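Local structure of CELL WALL surface anchor family protein (Streptococcus pneumoniae, 2X9Z) at residues S54-E59 and N146-K152; E59-N64 and Y116-N121. The protein probably forms the backbone of the pneumococcal pilus, as the repeating, surface-anchored RrgB subunit of that cell-adhesion fibre. The protein carries 1 engineered substitution. All blocks are in the same frame, centred on the assembly; numbering follows the deposited sequence.

After strands 4-9, 26-27 and 33-42, the chain runs along strand 50-57, passes Thr58 and Glu59, and enters strand 61-72. Residues 59-64 then pair with residues 116-121 of strand 110-120, so that interaction 2 closes a loop of 51 residues within the five-stranded antiparallel sheet. Interaction 1 closes a wider loop that encloses the first, when residues 146-152, on the way from strand 130-139 to strand 159-166, return to lie beside residues 54-59 at the six-stranded sheet. Glu59 belongs to both contacts. Between them, Met57 packs on Phe63, Tyr116 and Ala118, and the Asp55 carboxylate probably makes a weak hydrogen bond to the Tyr116 hydroxyl, so the two sheets are joined through these side chains.

Interaction 1 of 2, residues S54-E59 and N146-K152; sequences SDRMTE and NTPKPNK
Ser54 turns its hydroxyl toward the connecting segment, with OG trans to its own backbone nitrogen (chi1 -178°), and there OG accepts the Thr147 N-H at 3.0 Å; Asp92 bonds the same oxygen. The Thr147 methyl CG2 lies snugly beside this hydroxyl, 3.2 Å from Ser54 OG, and also touches Arg56 CG at 3.8 Å, while the Thr147 hydroxyl is hydrogen-bonded to Asp133. Arg56 bends at chi2 (-68°), which folds its guanidinium back so that NH1 bonds Asp55 O close to the guanidinium plane. Lys149 crosses over one face of this group, its CE 3.6 Å from Arg56 NH2. The irregular segment 146-152 runs alongside strand 50-57 of the six-stranded sheet as it leads toward the separate sheet containing strand 159-166. Glu231 from that side, and Asp92 from the neighbouring strand 90-95, make salt bridges to Arg56 NH2, probably offsetting the nearby charge of Lys149, a residue whose NZ is hydrogen-bonded to Thr147 O. Arg56 NE is buried without a polar partner. Next along, Pro150 CD rests 4.0 Å from Arg56 CB. Farther on, the extended Lys152 chain meets Glu59 almost at right angles, and its NZ approaches OE2 from above the carboxylate plane in a 2.8 Å salt bridge.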
loop_
_atom_site.group_PDB
_atom_site.type_symbol
_atom_site.label_atom_id
_atom_site.label_comp_id
_atom_site.label_asym_id
_atom_site.label_seq_id
_atom_site.Cartn_x
_atom_site.Cartn_y
_atom_site.Cartn_z
ATOM N N SER A 54 4.370 2.681 1.261
ATOM C CA SER A 54 4.465 1.688 0.209
ATOM C C SER A 54 3.237 1.873 -0.687
ATOM O O SER A 54 2.112 1.932 -0.197
ATOM C CB SER A 54 4.499 0.290 0.838
ATOM O OG SER A 54 4.639 -0.737 -0.126
ATOM N N ASP A 55 3.455 1.958 -1.996
ATOM C CA ASP A 55 2.395 2.286 -2.939
ATOM C C ASP A 55 2.479 1.380 -4.172
ATOM O O ASP A 55 3.537 1.248 -4.780
ATOM C CB ASP A 55 2.562 3.757 -3.334
ATOM C CG ASP A 55 1.368 4.330 -4.059
ATOM O OD1 ASP A 55 0.471 3.593 -4.527
ATOM O OD2 ASP A 55 1.352 5.575 -4.169
ATOM N N ARG A 56 1.368 0.748 -4.540
ATOM C CA ARG A 56 1.306 -0.026 -5.782
ATOM C C ARG A 56 0.028 0.316 -6.515
ATOM O O ARG A 56 -0.950 0.741 -5.902
ATOM C CB ARG A 56 1.359 -1.529 -5.510
ATOM C CG ARG A 56 2.662 -2.020 -4.893
ATOM C CD ARG A 56 3.827 -1.909 -5.887
ATOM N NE ARG A 56 5.072 -2.508 -5.386
ATOM C CZ ARG A 56 5.893 -1.931 -4.513
ATOM N NH1 ARG A 56 5.603 -0.741 -4.012
ATOM N NH2 ARG A 56 7.001 -2.555 -4.130
HETATM N N MSE A 57 0.019 0.133 -7.828
HETATM C CA MSE A 57 -1.171 0.496 -8.590
HETATM C C MSE A 57 -1.506 -0.523 -9.668
HETATM O O MSE A 57 -0.659 -1.321 -10.088
HETATM C CB MSE A 57 -1.043 1.912 -9.150
HETATM C CG MSE A 57 0.141 2.124 -10.073
HETATM SE SE MSE A 57 0.743 3.991 -10.024
HETATM C CE MSE A 57 1.616 3.901 -8.279
ATOM N N THR A 58 -2.763 -0.516 -10.093
ATOM C CA THR A 58 -3.252 -1.509 -11.049
ATOM C C THR A 58 -2.690 -1.238 -12.446
ATOM O O THR A 58 -2.204 -0.142 -12.728
ATOM C CB THR A 58 -4.785 -1.593 -11.026
ATOM O OG1 THR A 58 -5.334 -0.297 -11.272
ATOM C CG2 THR A 58 -5.251 -2.065 -9.645
ATOM N N GLU A 59 -2.739 -2.246 -13.310
ATOM C CA GLU A 59 -1.910 -2.246 -14.515
ATOM C C GLU A 59 -2.247 -1.163 -15.547
ATOM O O GLU A 59 -1.405 -0.831 -16.383
ATOM C CB GLU A 59 -1.896 -3.630 -15.166
ATOM C CG GLU A 59 -3.220 -4.054 -15.745
ATOM C CD GLU A 59 -3.114 -5.326 -16.571
ATOM O OE1 GLU A 59 -2.024 -5.930 -16.625
ATOM O OE2 GLU A 59 -4.125 -5.724 -17.170
ATOM N N ASN A 146 4.560 -3.602 4.413
ATOM C CA ASN A 146 4.410 -2.814 3.194
ATOM C C ASN A 146 3.023 -3.072 2.595
ATOM O O ASN A 146 2.173 -3.688 3.242
ATOM C CB ASN A 146 5.535 -3.127 2.207
ATOM C CG ASN A 146 5.670 -4.598 1.957
ATOM O OD1 ASN A 146 4.679 -5.275 1.720
ATOM N ND2 ASN A 146 6.893 -5.114 2.037
ATOM N N THR A 147 2.774 -2.606 1.375
ATOM C CA THR A 147 1.416 -2.616 0.840
ATOM C C THR A 147 1.185 -3.830 -0.070
ATOM O O THR A 147 2.120 -4.347 -0.674
ATOM C CB THR A 147 1.103 -1.282 0.113
ATOM O OG1 THR A 147 -0.314 -1.078 0.057
ATOM C CG2 THR A 147 1.707 -1.242 -1.297
ATOM N N PRO A 148 -0.073 -4.302 -0.174
ATOM C CA PRO A 148 -0.337 -5.420 -1.097
ATOM C C PRO A 148 0.087 -5.141 -2.551
ATOM O O PRO A 148 -0.014 -4.006 -3.033
ATOM C CB PRO A 148 -1.862 -5.605 -0.995
ATOM C CG PRO A 148 -2.159 -5.180 0.406
ATOM C CD PRO A 148 -1.247 -3.999 0.664
ATOM N N LYS A 149 0.567 -6.179 -3.230
ATOM C CA LYS A 149 0.858 -6.114 -4.661
ATOM C C LYS A 149 -0.280 -6.827 -5.399
ATOM O O LYS A 149 -0.471 -8.033 -5.222
ATOM C CB LYS A 149 2.185 -6.813 -4.985
ATOM C CG LYS A 149 3.459 -6.038 -4.616
ATOM C CD LYS A 149 3.689 -5.994 -3.101
ATOM C CE LYS A 149 4.819 -5.051 -2.701
ATOM N NZ LYS A 149 4.890 -4.957 -1.207
ATOM N N PRO A 150 -1.052 -6.090 -6.219
ATOM C CA PRO A 150 -2.167 -6.747 -6.913
ATOM C C PRO A 150 -1.697 -7.804 -7.909
ATOM O O PRO A 150 -0.600 -7.701 -8.463
ATOM C CB PRO A 150 -2.856 -5.596 -7.654
ATOM C CG PRO A 150 -2.423 -4.365 -6.955
ATOM C CD PRO A 150 -1.041 -4.637 -6.439
ATOM N N ASN A 151 -2.522 -8.824 -8.125
ATOM C CA ASN A 151 -2.209 -9.873 -9.092
ATOM C C ASN A 151 -3.472 -10.430 -9.718
ATOM O O ASN A 151 -4.545 -10.398 -9.114
ATOM C CB ASN A 151 -1.429 -11.010 -8.425
ATOM C CG ASN A 151 -0.647 -11.873 -9.420
ATOM O OD1 ASN A 151 -0.558 -11.562 -10.612
ATOM N ND2 ASN A 151 -0.067 -12.966 -8.922
ATOM N N LYS A 152 -3.337 -10.941 -10.932
ATOM C CA LYS A 152 -4.422 -11.661 -11.570
ATOM C C LYS A 152 -4.386 -13.116 -11.125
ATOM O O LYS A 152 -3.341 -13.608 -10.691
ATOM C CB LYS A 152 -4.284 -11.570 -13.088
ATOM C CG LYS A 152 -4.525 -10.177 -13.631
ATOM C CD LYS A 152 -4.317 -10.100 -15.131
ATOM C CE LYS A 152 -4.435 -8.662 -15.604
ATOM N NZ LYS A 152 -4.151 -8.519 -17.054
#

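Interaction 2 of 2, residues E59-N64 and Y116-N121; sequences EGLAFN and YSATLN
Phe63 and Tyr116 meet through contrasting first torsions: CG of Phe63 stands trans to its backbone nitrogen (chi1 174°), whereas CG of Tyr116 lies between its backbone nitrogen and carbonyl carbon (chi1 68°). The edge of the phenylalanine is thereby aimed at the tyrosine face in an offset edge-to-face pair, with planes at 63° and Phe63 CE1 3.8 Å from Tyr116 CD1. At the other end of the contact, Asn121 has a first torsion like that of Tyr116, with CG between its backbone nitrogen and carbonyl carbon, and its ND2 donates to Glu59 O at 2.9 Å, with the acceptor lying in the amide plane. Its OD1 is bonded to the backbone of Lys123, so both ends of the amide are engaged, and its rotation should be well fixed. The Asn121 backbone N-H bonds Gly60 O, which also receives a CA-H...O contact from Leu120.

Between these ends the strands pair directly. Ala62 and Thr119 form a hydrogen-bonded pair, with both N...O distances, Ala62 N to Thr119 O and Thr119 N to Ala62 O, at 2.8 Å. Leu61 with Leu120 and Phe63 with Ala118 are the flanking non-hydrogen-bonded pairs, and beyond them Asn64 N bonds Ser117 O at 3.0 Å. Leu61 CD2 reaches Ala118 CB and Leu120 CD1, each at 4.3 Å, on the face shared with Phe63. There Phe91 and Tyr36 join the aromatic cluster of Phe63 and Tyr116, both meeting Tyr116. Ala62 and Thr119 point to the other face and remain partly exposed. This alternation of a hydrophobic inner face and a more open outer one is characteristic of a twisted antiparallel strand pair in a beta-sandwich, consistent with the Cna-B-like domain of Gram-positive pilins.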
loop_
_atom_site.group_PDB
_atom_site.type_symbol
_atom_site.label_atom_id
_atom_site.label_comp_id
_atom_site.label_asym_id
_atom_site.label_seq_id
_atom_site.Cartn_x
_atom_site.Cartn_y
_atom_site.Cartn_z
ATOM N N GLU A 59 -2.739 -2.246 -13.310
ATOM C CA GLU A 59 -1.910 -2.246 -14.515
ATOM C C GLU A 59 -2.247 -1.163 -15.547
ATOM O O GLU A 59 -1.405 -0.831 -16.383
ATOM C CB GLU A 59 -1.896 -3.630 -15.166
ATOM C CG GLU A 59 -3.220 -4.054 -15.745
ATOM C CD GLU A 59 -3.114 -5.326 -16.571
ATOM O OE1 GLU A 59 -2.024 -5.930 -16.625
ATOM O OE2 GLU A 59 -4.125 -5.724 -17.170
ATOM N N GLY A 60 -3.454 -0.605 -15.476
ATOM C CA GLY A 60 -3.858 0.464 -16.377
ATOM C C GLY A 60 -3.249 1.806 -16.017
ATOM O O GLY A 60 -3.399 2.778 -16.757
ATOM N N LEU A 61 -2.587 1.867 -14.865
ATOM C CA LEU A 61 -1.835 3.057 -14.472
ATOM C C LEU A 61 -0.348 2.754 -14.473
ATOM O O LEU A 61 0.128 1.966 -13.660
ATOM C CB LEU A 61 -2.250 3.522 -13.076
ATOM C CG LEU A 61 -3.610 4.193 -12.946
ATOM C CD1 LEU A 61 -4.047 4.187 -11.492
ATOM C CD2 LEU A 61 -3.561 5.614 -13.504
ATOM N N ALA A 62 0.386 3.383 -15.379
ATOM C CA ALA A 62 1.834 3.211 -15.425
ATOM C C ALA A 62 2.493 4.216 -14.496
ATOM O O ALA A 62 2.506 5.414 -14.775
ATOM C CB ALA A 62 2.360 3.392 -16.846
ATOM N N PHE A 63 3.040 3.729 -13.390
ATOM C CA PHE A 63 3.793 4.580 -12.475
ATOM C C PHE A 63 4.895 5.336 -13.223
ATOM O O PHE A 63 5.648 4.734 -13.983
ATOM C CB PHE A 63 4.402 3.742 -11.349
ATOM C CG PHE A 63 5.315 4.523 -10.446
ATOM C CD1 PHE A 63 4.848 5.632 -9.756
ATOM C CD2 PHE A 63 6.646 4.168 -10.315
ATOM C CE1 PHE A 63 5.694 6.370 -8.940
ATOM C CE2 PHE A 63 7.497 4.898 -9.495
ATOM C CZ PHE A 63 7.019 6.002 -8.813
ATOM N N ASN A 64 4.977 6.651 -13.024
ATOM C CA ASN A 64 6.003 7.452 -13.694
ATOM C C ASN A 64 7.268 7.567 -12.838
ATOM O O ASN A 64 7.357 8.388 -11.909
ATOM C CB ASN A 64 5.469 8.848 -14.049
ATOM C CG ASN A 64 4.361 8.809 -15.091
ATOM O OD1 ASN A 64 4.274 7.879 -15.892
ATOM N ND2 ASN A 64 3.515 9.832 -15.087
ATOM N N TYR A 116 3.598 12.387 -6.807
ATOM C CA TYR A 116 4.117 11.638 -7.953
ATOM C C TYR A 116 3.030 11.584 -9.011
ATOM O O TYR A 116 1.903 12.006 -8.770
ATOM C CB TYR A 116 4.515 10.215 -7.548
ATOM C CG TYR A 116 3.341 9.341 -7.176
ATOM C CD1 TYR A 116 2.701 8.554 -8.137
ATOM C CD2 TYR A 116 2.859 9.307 -5.873
ATOM C CE1 TYR A 116 1.614 7.747 -7.810
ATOM C CE2 TYR A 116 1.776 8.500 -5.530
ATOM C CZ TYR A 116 1.158 7.728 -6.506
ATOM O OH TYR A 116 0.090 6.935 -6.176
ATOM N N SER A 117 3.364 11.062 -10.179
ATOM C CA SER A 117 2.343 10.895 -11.203
ATOM C C SER A 117 2.357 9.494 -11.792
ATOM O O SER A 117 3.318 8.730 -11.607
ATOM C CB SER A 117 2.483 11.949 -12.301
ATOM O OG SER A 117 3.704 11.805 -12.999
ATOM N N ALA A 118 1.271 9.165 -12.484
ATOM C CA ALA A 118 1.155 7.921 -13.228
ATOM C C ALA A 118 0.430 8.239 -14.519
ATOM O O ALA A 118 -0.255 9.247 -14.614
ATOM C CB ALA A 118 0.393 6.889 -12.429
ATOM N N THR A 119 0.595 7.385 -15.518
ATOM C CA THR A 119 -0.007 7.624 -16.820
ATOM C C THR A 119 -1.065 6.569 -17.099
ATOM O O THR A 119 -0.803 5.376 -16.965
ATOM C CB THR A 119 1.063 7.542 -17.915
ATOM O OG1 THR A 119 2.096 8.486 -17.630
ATOM C CG2 THR A 119 0.474 7.852 -19.281
ATOM N N LEU A 120 -2.259 6.999 -17.488
ATOM C CA LEU A 120 -3.282 6.046 -17.896
ATOM C C LEU A 120 -2.861 5.426 -19.227
ATOM O O LEU A 120 -2.578 6.141 -20.185
ATOM C CB LEU A 120 -4.657 6.716 -18.014
ATOM C CG LEU A 120 -5.855 5.781 -18.208
ATOM C CD1 LEU A 120 -6.057 4.908 -16.981
ATOM C CD2 LEU A 120 -7.117 6.571 -18.515
ATOM N N ASN A 121 -2.788 4.102 -19.282
ATOM C CA ASN A 121 -2.266 3.434 -20.472
ATOM C C ASN A 121 -3.303 2.570 -21.188
ATOM O O ASN A 121 -4.436 2.439 -20.732
ATOM C CB ASN A 121 -1.011 2.625 -20.127
ATOM C CG ASN A 121 -1.300 1.488 -19.169
ATOM O OD1 ASN A 121 -2.206 0.695 -19.404
ATOM N ND2 ASN A 121 -0.543 1.412 -18.072
#